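Local atomic coordinates of F5/8 type C domain protein (Bacteroides ovatus, PDB entry 4ZRX), a protein that is a putative alpha-L-fucosidase, which probably hydrolyses alpha-linked L-fucose from glycans and carries a carbohydrate-binding-like F5/8 type C domain. Residues I386-K397 against Y451-A460; K10-I20 against L274-W282. All coordinates share one frame; numbering follows the deposited sequence. Where two conformers were deposited one is given.

Overall arrangement
Contact 2 comes first along the chain and closes before contact 1 opens. It pairs strand 11-13, near the N terminus of the chain, with the start of strand 279-290. That long strand goes on to run parallel to strand 324-328 in the mixed sheet of the TIM-barrel-type domain. Contact 1 pairs the two middle strands, 388-393 and 450-458, of a four-stranded antiparallel sheet in the beta domain that follows. The two centres lie about 29 Å apart, yet the contacts touch where I395 CB packs on W282 CH2 at 4.1 Å. The turn after strand 388-393 thus meets strand 279-290, at a point where the two domains touch.

Contact 1: residues I386-K397 against Y451-A460; sequences INLVMLQEDITK and YVSQVAAYYA
N387 turns its CG between its own backbone N and carbonyl carbon (chi1 61°), which brings its amide alongside A460. There OD1 accepts from A460 N at 2.8 Å in a nearly straight bond, on a lone pair. ND2 gives to A460 O at 2.9 Å. The amide is thus gripped at both ends and its flip is fixed. N387 ND2 also comes obliquely to the Y459 ring, 3.4 Å from CE1, with planes 14° apart.

Selenomethionine M390 has CG trans to its backbone N (chi1 -176°), then bends at chi2 and chi3. In one of its two conformers, CE lies 4.0 Å from A456 CB and meets Y458 OH. On the same face, Q392 and Q454 run side by side. Q454 NE2 donates in plane to Q392 OE1 at 2.9 Å, while Q392 NE2 donates to Y425 O. The other face is apolar: L391 CD2 packs on V455 CG2 at 3.6 Å, and L439 lies against V389, V455 and A457.

At the far end K397 CD touches the Y451 ring obliquely, 3.9 Å from CD2. Two classic beta bulges, N387-L388 facing Y458 and S453-Q454 facing Q392, flank an antiparallel pair at the centre of a four-stranded sheet.

Contact 2: residues K10-I20 against L274-W282; sequences KHVEFPQSATI and LEKATELFW
H11 reaches across the strand pair to E279, and its NE2 donates to OE1 at 2.6 Å. With CG anti to the backbone N (chi1 176°), the H11 ring is carried to both E279 and F281. The hydrogen meets OE1 on the anti side of the carboxylate, and the ring and carboxylate planes are 60° apart. E279 OE2 has its own partner in R251, a salt bridge. The carboxylate is therefore held at both oxygens. H11 CD2 is 3.4 Å from F281 CE1, and the two rings, tilted by 22°, overlap little.

The backbone polar groups are mostly paired. V12 and L280 exchange two bonds, with V12 N to L280 O at 3.0 Å and L280 N to V12 O at 2.9 Å. W282 N gives to K10 O, and F14 N to T278 O. E279 N is the exception: it is buried here and has no partner. K23 NZ serves the carbonyls of L274 and A277, and K10 NZ forms salt bridges with D222 and D223.

F14 packs against segment 274-282. Its CZ meets L280 CB at 4.0 Å, E279 CA lies over one ring face, and A277 O sits at the ring edge. Further on, I20 CD1 packs on L274 CB at 3.8 Å. The whole is a short antiparallel ladder, in which strand 11-13 edges strand 279-290 of the TIM-barrel-type fucosidase domain.

Contact 1: residues I386-K397 against Y451-A460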
loop_
_atom_site.group_PDB
_atom_site.type_symbol
_atom_site.label_atom_id
_atom_site.label_comp_id
_atom_site.label_asym_id
_atom_site.label_seq_id
_atom_site.Cartn_x
_atom_site.Cartn_y
_atom_site.Cartn_z
ATOM N N ILE A 386 -25.576 -0.637 7.588
ATOM C CA ILE A 386 -24.361 -0.043 7.144
ATOM C C ILE A 386 -23.230 -0.365 8.089
ATOM O O ILE A 386 -23.422 -0.543 9.268
ATOM C CB ILE A 386 -24.514 1.501 6.996
ATOM C CG1 ILE A 386 -24.982 2.194 8.260
ATOM C CG2 ILE A 386 -25.513 1.789 5.888
ATOM C CD1 ILE A 386 -24.788 3.683 8.225
ATOM N N ASN A 387 -22.020 -0.405 7.544
ATOM C CA ASN A 387 -20.799 -0.533 8.317
ATOM C C ASN A 387 -19.613 0.243 7.775
ATOM O O ASN A 387 -18.437 -0.031 8.177
ATOM C CB ASN A 387 -20.452 -2.016 8.486
ATOM C CG ASN A 387 -20.207 -2.713 7.168
ATOM O OD1 ASN A 387 -20.088 -2.099 6.126
ATOM N ND2 ASN A 387 -20.076 -4.021 7.227
ATOM N N LEU A 388 -19.913 1.208 6.879
ATOM C CA LEU A 388 -18.942 1.998 6.175
ATOM C C LEU A 388 -19.551 3.329 5.846
ATOM O O LEU A 388 -20.632 3.396 5.255
ATOM C CB LEU A 388 -18.457 1.283 4.884
ATOM C CG LEU A 388 -17.623 2.003 3.860
ATOM C CD1 LEU A 388 -16.390 2.485 4.439
ATOM C CD2 LEU A 388 -17.380 1.082 2.646
ATOM N N VAL A 389 -18.858 4.366 6.240
ATOM C CA VAL A 389 -19.232 5.760 5.900
ATOM C C VAL A 389 -18.069 6.400 5.193
ATOM O O VAL A 389 -16.905 6.223 5.593
ATOM C CB VAL A 389 -19.676 6.521 7.137
ATOM C CG1 VAL A 389 -19.868 8.025 6.901
ATOM C CG2 VAL A 389 -20.927 5.926 7.664
HETATM N N MSE A 390 -18.405 7.180 4.179
HETATM C CA MSE A 390 -17.455 7.931 3.386
HETATM C C MSE A 390 -17.800 9.418 3.446
HETATM O O MSE A 390 -18.987 9.791 3.310
HETATM C CB MSE A 390 -17.490 7.416 1.937
HETATM C CG MSE A 390 -16.463 8.067 1.069
HETATM SE SE MSE A 390 -17.267 9.301 -0.065
HETATM C CE MSE A 390 -17.862 8.235 -1.408
ATOM N N LEU A 391 -16.791 10.246 3.643
ATOM C CA LEU A 391 -16.928 11.674 3.701
ATOM C C LEU A 391 -15.957 12.336 2.726
ATOM O O LEU A 391 -14.823 11.816 2.539
ATOM C CB LEU A 391 -16.641 12.174 5.108
ATOM C CG LEU A 391 -17.364 11.368 6.195
ATOM C CD1 LEU A 391 -16.730 11.666 7.471
ATOM C CD2 LEU A 391 -18.804 11.753 6.243
ATOM N N GLN A 392 -16.382 13.494 2.161
ATOM C CA GLN A 392 -15.469 14.320 1.375
ATOM C C GLN A 392 -15.614 15.787 1.722
ATOM O O GLN A 392 -16.760 16.243 1.934
ATOM C CB GLN A 392 -15.731 14.161 -0.126
ATOM C CG GLN A 392 -15.665 12.738 -0.594
ATOM C CD GLN A 392 -15.744 12.595 -2.121
ATOM O OE1 GLN A 392 -16.837 12.441 -2.682
ATOM N NE2 GLN A 392 -14.612 12.678 -2.792
ATOM N N GLU A 393 -14.506 16.522 1.660
ATOM C CA GLU A 393 -14.502 17.971 1.722
ATOM C C GLU A 393 -14.316 18.540 0.337
ATOM O O GLU A 393 -13.666 17.946 -0.526
ATOM C CB GLU A 393 -13.308 18.506 2.563
ATOM C CG GLU A 393 -13.435 18.463 3.974
ATOM C CD GLU A 393 -12.168 18.962 4.681
ATOM O OE1 GLU A 393 -12.100 20.165 4.927
ATOM O OE2 GLU A 393 -11.290 18.167 5.038
ATOM N N ASP A 394 -14.764 19.772 0.151
ATOM C CA ASP A 394 -14.474 20.460 -1.060
ATOM C C ASP A 394 -13.099 21.065 -1.048
ATOM O O ASP A 394 -12.951 22.294 -0.780
ATOM C CB ASP A 394 -15.491 21.592 -1.306
ATOM C CG ASP A 394 -15.282 22.294 -2.612
ATOM O OD1 ASP A 394 -14.394 21.875 -3.409
ATOM O OD2 ASP A 394 -16.053 23.315 -2.851
ATOM N N ILE A 395 -12.114 20.270 -1.476
ATOM C CA ILE A 395 -10.723 20.659 -1.345
ATOM C C ILE A 395 -10.332 21.748 -2.354
ATOM O O ILE A 395 -9.244 22.309 -2.261
ATOM C CB ILE A 395 -9.756 19.459 -1.400
ATOM C CG1 ILE A 395 -9.953 18.687 -2.691
ATOM C CG2 ILE A 395 -9.941 18.590 -0.164
ATOM C CD1 ILE A 395 -8.845 17.694 -2.947
ATOM N N THR A 396 -11.230 22.097 -3.271
ATOM C CA THR A 396 -11.021 23.295 -4.112
ATOM C C THR A 396 -10.995 24.561 -3.324
ATOM O O THR A 396 -10.632 25.601 -3.872
ATOM C CB THR A 396 -12.040 23.443 -5.335
ATOM O OG1 THR A 396 -13.347 23.812 -4.871
ATOM C CG2 THR A 396 -12.120 22.167 -6.110
ATOM N N LYS A 397 -11.447 24.518 -2.063
ATOM C CA LYS A 397 -11.422 25.633 -1.177
ATOM C C LYS A 397 -10.528 25.400 0.016
ATOM O O LYS A 397 -10.507 26.187 0.946
ATOM C CB LYS A 397 -12.856 25.946 -0.750
ATOM C CG LYS A 397 -13.752 26.266 -1.924
ATOM C CD LYS A 397 -15.117 26.695 -1.487
ATOM C CE LYS A 397 -15.940 27.007 -2.745
ATOM N NZ LYS A 397 -17.374 27.015 -2.452
ATOM N N TYR A 451 -16.308 22.857 4.444
ATOM C CA TYR A 451 -17.213 22.595 3.316
ATOM C C TYR A 451 -17.249 21.084 3.032
ATOM O O TYR A 451 -16.295 20.539 2.485
ATOM C CB TYR A 451 -16.738 23.352 2.087
ATOM C CG TYR A 451 -16.680 24.823 2.321
ATOM C CD1 TYR A 451 -17.806 25.532 2.707
ATOM C CD2 TYR A 451 -15.505 25.526 2.173
ATOM C CE1 TYR A 451 -17.725 26.913 2.934
ATOM C CE2 TYR A 451 -15.426 26.878 2.411
ATOM C CZ TYR A 451 -16.527 27.556 2.788
ATOM O OH TYR A 451 -16.428 28.916 3.036
ATOM N N VAL A 452 -18.275 20.409 3.506
ATOM C CA VAL A 452 -18.454 18.991 3.287
ATOM C C VAL A 452 -19.301 18.804 2.060
ATOM O O VAL A 452 -20.454 19.248 2.021
ATOM C CB VAL A 452 -19.115 18.318 4.497
ATOM C CG1 VAL A 452 -19.437 16.889 4.212
ATOM C CG2 VAL A 452 -18.209 18.422 5.709
ATOM N N SER A 453 -18.739 18.151 1.056
ATOM C CA SER A 453 -19.392 18.001 -0.239
ATOM C C SER A 453 -20.097 16.689 -0.456
ATOM O O SER A 453 -21.000 16.575 -1.318
ATOM C CB SER A 453 -18.399 18.239 -1.376
ATOM O OG SER A 453 -17.268 17.421 -1.198
ATOM N N GLN A 454 -19.715 15.682 0.275
ATOM C CA GLN A 454 -20.454 14.411 0.203
ATOM C C GLN A 454 -20.342 13.603 1.471
ATOM O O GLN A 454 -19.272 13.489 2.075
ATOM C CB GLN A 454 -20.002 13.546 -0.963
ATOM C CG GLN A 454 -20.901 12.286 -1.113
ATOM C CD GLN A 454 -20.707 11.439 -2.375
ATOM O OE1 GLN A 454 -21.627 10.765 -2.774
ATOM N NE2 GLN A 454 -19.521 11.433 -2.954
ATOM N N VAL A 455 -21.463 12.964 1.805
ATOM C CA VAL A 455 -21.500 11.887 2.748
ATOM C C VAL A 455 -22.210 10.732 2.101
ATOM O O VAL A 455 -23.305 10.904 1.505
ATOM C CB VAL A 455 -22.295 12.340 4.017
ATOM C CG1 VAL A 455 -22.462 11.203 5.030
ATOM C CG2 VAL A 455 -21.551 13.492 4.693
ATOM N N ALA A 456 -21.644 9.543 2.245
ATOM C CA ALA A 456 -22.150 8.318 1.635
ATOM C C ALA A 456 -22.005 7.170 2.648
ATOM O O ALA A 456 -21.230 7.273 3.621
ATOM C CB ALA A 456 -21.450 7.998 0.351
ATOM N N ALA A 457 -22.768 6.095 2.486
ATOM C CA ALA A 457 -22.699 4.965 3.419
ATOM C C ALA A 457 -23.061 3.687 2.743
ATOM O O ALA A 457 -23.892 3.673 1.795
ATOM C CB ALA A 457 -23.599 5.188 4.634
ATOM N N TYR A 458 -22.420 2.621 3.179
ATOM C CA TYR A 458 -22.479 1.333 2.506
ATOM C C TYR A 458 -22.405 0.205 3.510
ATOM O O TYR A 458 -22.063 0.387 4.669
ATOM C CB TYR A 458 -21.293 1.171 1.519
ATOM C CG TYR A 458 -21.099 2.299 0.546
ATOM C CD1 TYR A 458 -20.305 3.381 0.873
ATOM C CD2 TYR A 458 -21.743 2.295 -0.717
ATOM C CE1 TYR A 458 -20.149 4.424 -0.001
ATOM C CE2 TYR A 458 -21.516 3.336 -1.627
ATOM C CZ TYR A 458 -20.793 4.425 -1.213
ATOM O OH TYR A 458 -20.570 5.421 -2.129
ATOM N N TYR A 459 -22.722 -0.970 3.013
ATOM C CA TYR A 459 -22.469 -2.237 3.674
ATOM C C TYR A 459 -21.347 -2.931 2.906
ATOM O O TYR A 459 -21.518 -3.243 1.719
ATOM C CB TYR A 459 -23.697 -3.135 3.701
ATOM C CG TYR A 459 -23.384 -4.402 4.481
ATOM C CD1 TYR A 459 -23.414 -4.396 5.881
ATOM C CD2 TYR A 459 -23.003 -5.574 3.850
ATOM C CE1 TYR A 459 -23.098 -5.563 6.607
ATOM C CE2 TYR A 459 -22.675 -6.723 4.582
ATOM C CZ TYR A 459 -22.715 -6.698 5.941
ATOM O OH TYR A 459 -22.433 -7.819 6.716
ATOM N N ALA A 460 -20.193 -3.085 3.556
ATOM C CA ALA A 460 -19.031 -3.810 3.017
ATOM C C ALA A 460 -19.020 -5.200 3.664
ATOM O O ALA A 460 -18.959 -5.307 4.882
ATOM C CB ALA A 460 -17.779 -3.119 3.334
HETATM O O HOH W 1 -13.585 22.289 4.127
#

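Contact 2: residues K10-I20 against L274-W282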
loop_
_atom_site.group_PDB
_atom_site.type_symbol
_atom_site.label_atom_id
_atom_site.label_comp_id
_atom_site.label_asym_id
_atom_site.label_seq_id
_atom_site.Cartn_x
_atom_site.Cartn_y
_atom_site.Cartn_z
ATOM N N LYS A 10 -1.236 25.929 -4.398
ATOM C CA LYS A 10 -0.043 25.054 -4.232
ATOM C C LYS A 10 0.962 25.442 -3.184
ATOM O O LYS A 10 1.569 24.562 -2.551
ATOM C CB LYS A 10 0.648 24.773 -5.583
ATOM C CG LYS A 10 1.639 23.639 -5.560
ATOM C CD LYS A 10 2.151 23.374 -6.987
ATOM C CE LYS A 10 3.418 22.521 -7.018
ATOM N NZ LYS A 10 3.797 22.220 -8.439
ATOM N N HIS A 11 1.151 26.748 -2.979
ATOM C CA HIS A 11 2.099 27.254 -1.987
ATOM C C HIS A 11 1.610 28.540 -1.386
ATOM O O HIS A 11 0.976 29.341 -2.085
ATOM C CB HIS A 11 3.458 27.416 -2.685
ATOM C CG HIS A 11 4.521 28.021 -1.846
ATOM N ND1 HIS A 11 5.122 29.212 -2.192
ATOM C CD2 HIS A 11 5.123 27.613 -0.704
ATOM C CE1 HIS A 11 6.046 29.507 -1.293
ATOM N NE2 HIS A 11 6.073 28.554 -0.385
ATOM N N VAL A 12 1.850 28.705 -0.095
ATOM C CA VAL A 12 1.658 29.978 0.550
ATOM C C VAL A 12 2.809 30.234 1.507
ATOM O O VAL A 12 3.247 29.347 2.194
ATOM C CB VAL A 12 0.282 30.041 1.295
ATOM C CG1 VAL A 12 0.142 28.964 2.417
ATOM C CG2 VAL A 12 0.056 31.409 1.882
ATOM N N GLU A 13 3.294 31.483 1.523
ATOM C CA GLU A 13 4.331 31.943 2.440
ATOM C C GLU A 13 3.658 32.749 3.551
ATOM O O GLU A 13 2.887 33.656 3.253
ATOM C CB GLU A 13 5.315 32.858 1.681
ATOM C CG GLU A 13 6.133 32.132 0.627
ATOM C CD GLU A 13 5.978 32.693 -0.802
ATOM O OE1 GLU A 13 4.850 33.077 -1.224
ATOM O OE2 GLU A 13 6.987 32.688 -1.525
ATOM N N PHE A 14 3.936 32.446 4.809
ATOM C CA PHE A 14 3.353 33.199 5.891
ATOM C C PHE A 14 4.222 34.466 6.068
ATOM O O PHE A 14 5.453 34.378 6.022
ATOM C CB PHE A 14 3.347 32.418 7.189
ATOM C CG PHE A 14 2.617 31.124 7.119
ATOM C CD1 PHE A 14 1.379 31.018 6.461
ATOM C CD2 PHE A 14 3.144 30.008 7.760
ATOM C CE1 PHE A 14 0.702 29.793 6.416
ATOM C CE2 PHE A 14 2.460 28.772 7.707
ATOM C CZ PHE A 14 1.224 28.693 7.043
ATOM N N PRO A 15 3.582 35.632 6.223
ATOM C CA PRO A 15 4.348 36.856 6.551
ATOM C C PRO A 15 5.128 36.694 7.843
ATOM O O PRO A 15 4.737 35.937 8.725
ATOM C CB PRO A 15 3.270 37.926 6.732
ATOM C CG PRO A 15 2.083 37.413 6.031
ATOM C CD PRO A 15 2.149 35.913 6.043
ATOM N N GLN A 16 6.197 37.455 7.961
ATOM C CA GLN A 16 7.251 37.149 8.925
ATOM C C GLN A 16 6.821 36.993 10.383
ATOM O O GLN A 16 7.344 36.150 11.082
ATOM C CB GLN A 16 8.368 38.188 8.844
ATOM C CG GLN A 16 9.762 37.590 8.898
ATOM C CD GLN A 16 10.809 38.656 8.688
ATOM O OE1 GLN A 16 10.579 39.827 8.987
ATOM N NE2 GLN A 16 11.957 38.266 8.162
ATOM N N SER A 17 5.901 37.790 10.862
ATOM C CA SER A 17 5.449 37.583 12.227
ATOM C C SER A 17 3.947 37.360 12.223
ATOM O O SER A 17 3.205 37.974 12.969
ATOM C CB SER A 17 5.875 38.758 13.115
ATOM O OG SER A 17 5.356 39.975 12.618
ATOM N N ALA A 18 3.514 36.448 11.350
ATOM C CA ALA A 18 2.151 35.958 11.361
ATOM C C ALA A 18 1.852 35.249 12.678
ATOM O O ALA A 18 2.651 34.462 13.162
ATOM C CB ALA A 18 1.960 34.986 10.217
ATOM N N THR A 19 0.689 35.514 13.241
ATOM C CA THR A 19 0.210 34.782 14.403
ATOM C C THR A 19 -0.286 33.415 13.949
ATOM O O THR A 19 -0.497 33.188 12.766
ATOM C CB THR A 19 -0.954 35.505 15.059
ATOM O OG1 THR A 19 -2.020 35.634 14.119
ATOM C CG2 THR A 19 -0.531 36.916 15.518
ATOM N N ILE A 20 -0.456 32.515 14.898
ATOM C CA ILE A 20 -1.015 31.215 14.595
ATOM C C ILE A 20 -2.404 31.362 13.976
ATOM O O ILE A 20 -2.766 30.598 13.071
ATOM C CB ILE A 20 -0.993 30.264 15.837
ATOM C CG1 ILE A 20 -1.481 28.863 15.476
ATOM C CG2 ILE A 20 -1.834 30.797 16.990
ATOM C CD1 ILE A 20 -0.719 28.215 14.339
ATOM N N LEU A 274 2.377 24.025 12.667
ATOM C CA LEU A 274 2.351 25.338 11.989
ATOM C C LEU A 274 3.121 26.417 12.695
ATOM O O LEU A 274 3.642 27.328 12.041
ATOM C CB LEU A 274 0.925 25.859 11.824
ATOM C CG LEU A 274 0.118 25.132 10.779
ATOM C CD1 LEU A 274 -1.304 25.729 10.698
ATOM C CD2 LEU A 274 0.820 25.239 9.424
ATOM N N GLU A 275 3.232 26.289 14.020
ATOM C CA GLU A 275 3.895 27.305 14.867
ATOM C C GLU A 275 5.266 27.717 14.368
ATOM O O GLU A 275 5.522 28.897 14.248
ATOM C CB GLU A 275 3.993 26.843 16.329
ATOM C CG GLU A 275 2.610 26.739 17.061
ATOM C CD GLU A 275 2.068 28.067 17.586
ATOM O OE1 GLU A 275 2.667 29.140 17.312
ATOM O OE2 GLU A 275 1.024 28.048 18.278
ATOM N N LYS A 276 6.136 26.772 14.042
ATOM C CA LYS A 276 7.439 27.168 13.530
ATOM C C LYS A 276 7.528 27.167 12.016
ATOM O O LYS A 276 8.572 27.531 11.488
ATOM C CB LYS A 276 8.577 26.409 14.219
ATOM C CG LYS A 276 8.914 27.043 15.602
ATOM C CD LYS A 276 10.042 26.360 16.335
ATOM C CE LYS A 276 9.584 25.015 16.892
ATOM N NZ LYS A 276 10.700 24.366 17.653
ATOM N N ALA A 277 6.435 26.864 11.306
ATOM C CA ALA A 277 6.485 26.877 9.855
ATOM C C ALA A 277 6.426 28.286 9.312
ATOM O O ALA A 277 5.733 29.131 9.869
ATOM C CB ALA A 277 5.322 26.064 9.277
ATOM N N THR A 278 7.139 28.550 8.224
ATOM C CA THR A 278 7.039 29.869 7.557
ATOM C C THR A 278 6.346 29.761 6.200
ATOM O O THR A 278 6.207 30.766 5.504
ATOM C CB THR A 278 8.457 30.475 7.304
ATOM O OG1 THR A 278 9.211 29.553 6.504
ATOM C CG2 THR A 278 9.180 30.745 8.614
ATOM N N GLU A 279 5.981 28.538 5.781
ATOM C CA GLU A 279 5.308 28.358 4.522
ATOM C C GLU A 279 4.589 27.022 4.535
ATOM O O GLU A 279 4.788 26.227 5.437
ATOM C CB GLU A 279 6.277 28.460 3.354
ATOM C CG GLU A 279 7.489 27.543 3.412
ATOM C CD GLU A 279 8.475 27.774 2.294
ATOM O OE1 GLU A 279 8.104 28.271 1.189
ATOM O OE2 GLU A 279 9.643 27.377 2.480
ATOM N N LEU A 280 3.712 26.835 3.558
ATOM C CA LEU A 280 2.880 25.666 3.511
ATOM C C LEU A 280 2.670 25.273 2.072
ATOM O O LEU A 280 2.619 26.118 1.171
ATOM C CB LEU A 280 1.564 25.876 4.270
ATOM C CG LEU A 280 0.819 24.625 4.788
ATOM C CD1 LEU A 280 1.535 24.084 6.018
ATOM C CD2 LEU A 280 -0.635 25.010 5.190
ATOM N N PHE A 281 2.573 23.958 1.868
ATOM C CA PHE A 281 2.556 23.394 0.538
ATOM C C PHE A 281 1.335 22.523 0.338
ATOM O O PHE A 281 1.035 21.727 1.219
ATOM C CB PHE A 281 3.824 22.552 0.269
ATOM C CG PHE A 281 5.100 23.253 0.566
ATOM C CD1 PHE A 281 5.711 24.049 -0.373
ATOM C CD2 PHE A 281 5.693 23.124 1.802
ATOM C CE1 PHE A 281 6.891 24.727 -0.055
ATOM C CE2 PHE A 281 6.845 23.787 2.120
ATOM C CZ PHE A 281 7.438 24.588 1.188
ATOM N N TRP A 282 0.676 22.604 -0.840
ATOM C CA TRP A 282 -0.301 21.563 -1.203
ATOM C C TRP A 282 0.539 20.450 -1.830
ATOM O O TRP A 282 1.123 20.569 -2.946
ATOM C CB TRP A 282 -1.409 22.037 -2.161
ATOM C CG TRP A 282 -2.449 20.946 -2.266
ATOM C CD1 TRP A 282 -2.446 19.907 -3.107
ATOM C CD2 TRP A 282 -3.578 20.750 -1.401
ATOM N NE1 TRP A 282 -3.449 19.041 -2.818
ATOM C CE2 TRP A 282 -4.199 19.555 -1.802
ATOM C CE3 TRP A 282 -4.128 21.469 -0.344
ATOM C CZ2 TRP A 282 -5.369 19.077 -1.203
ATOM C CZ3 TRP A 282 -5.296 20.980 0.271
ATOM C CH2 TRP A 282 -5.901 19.792 -0.187
#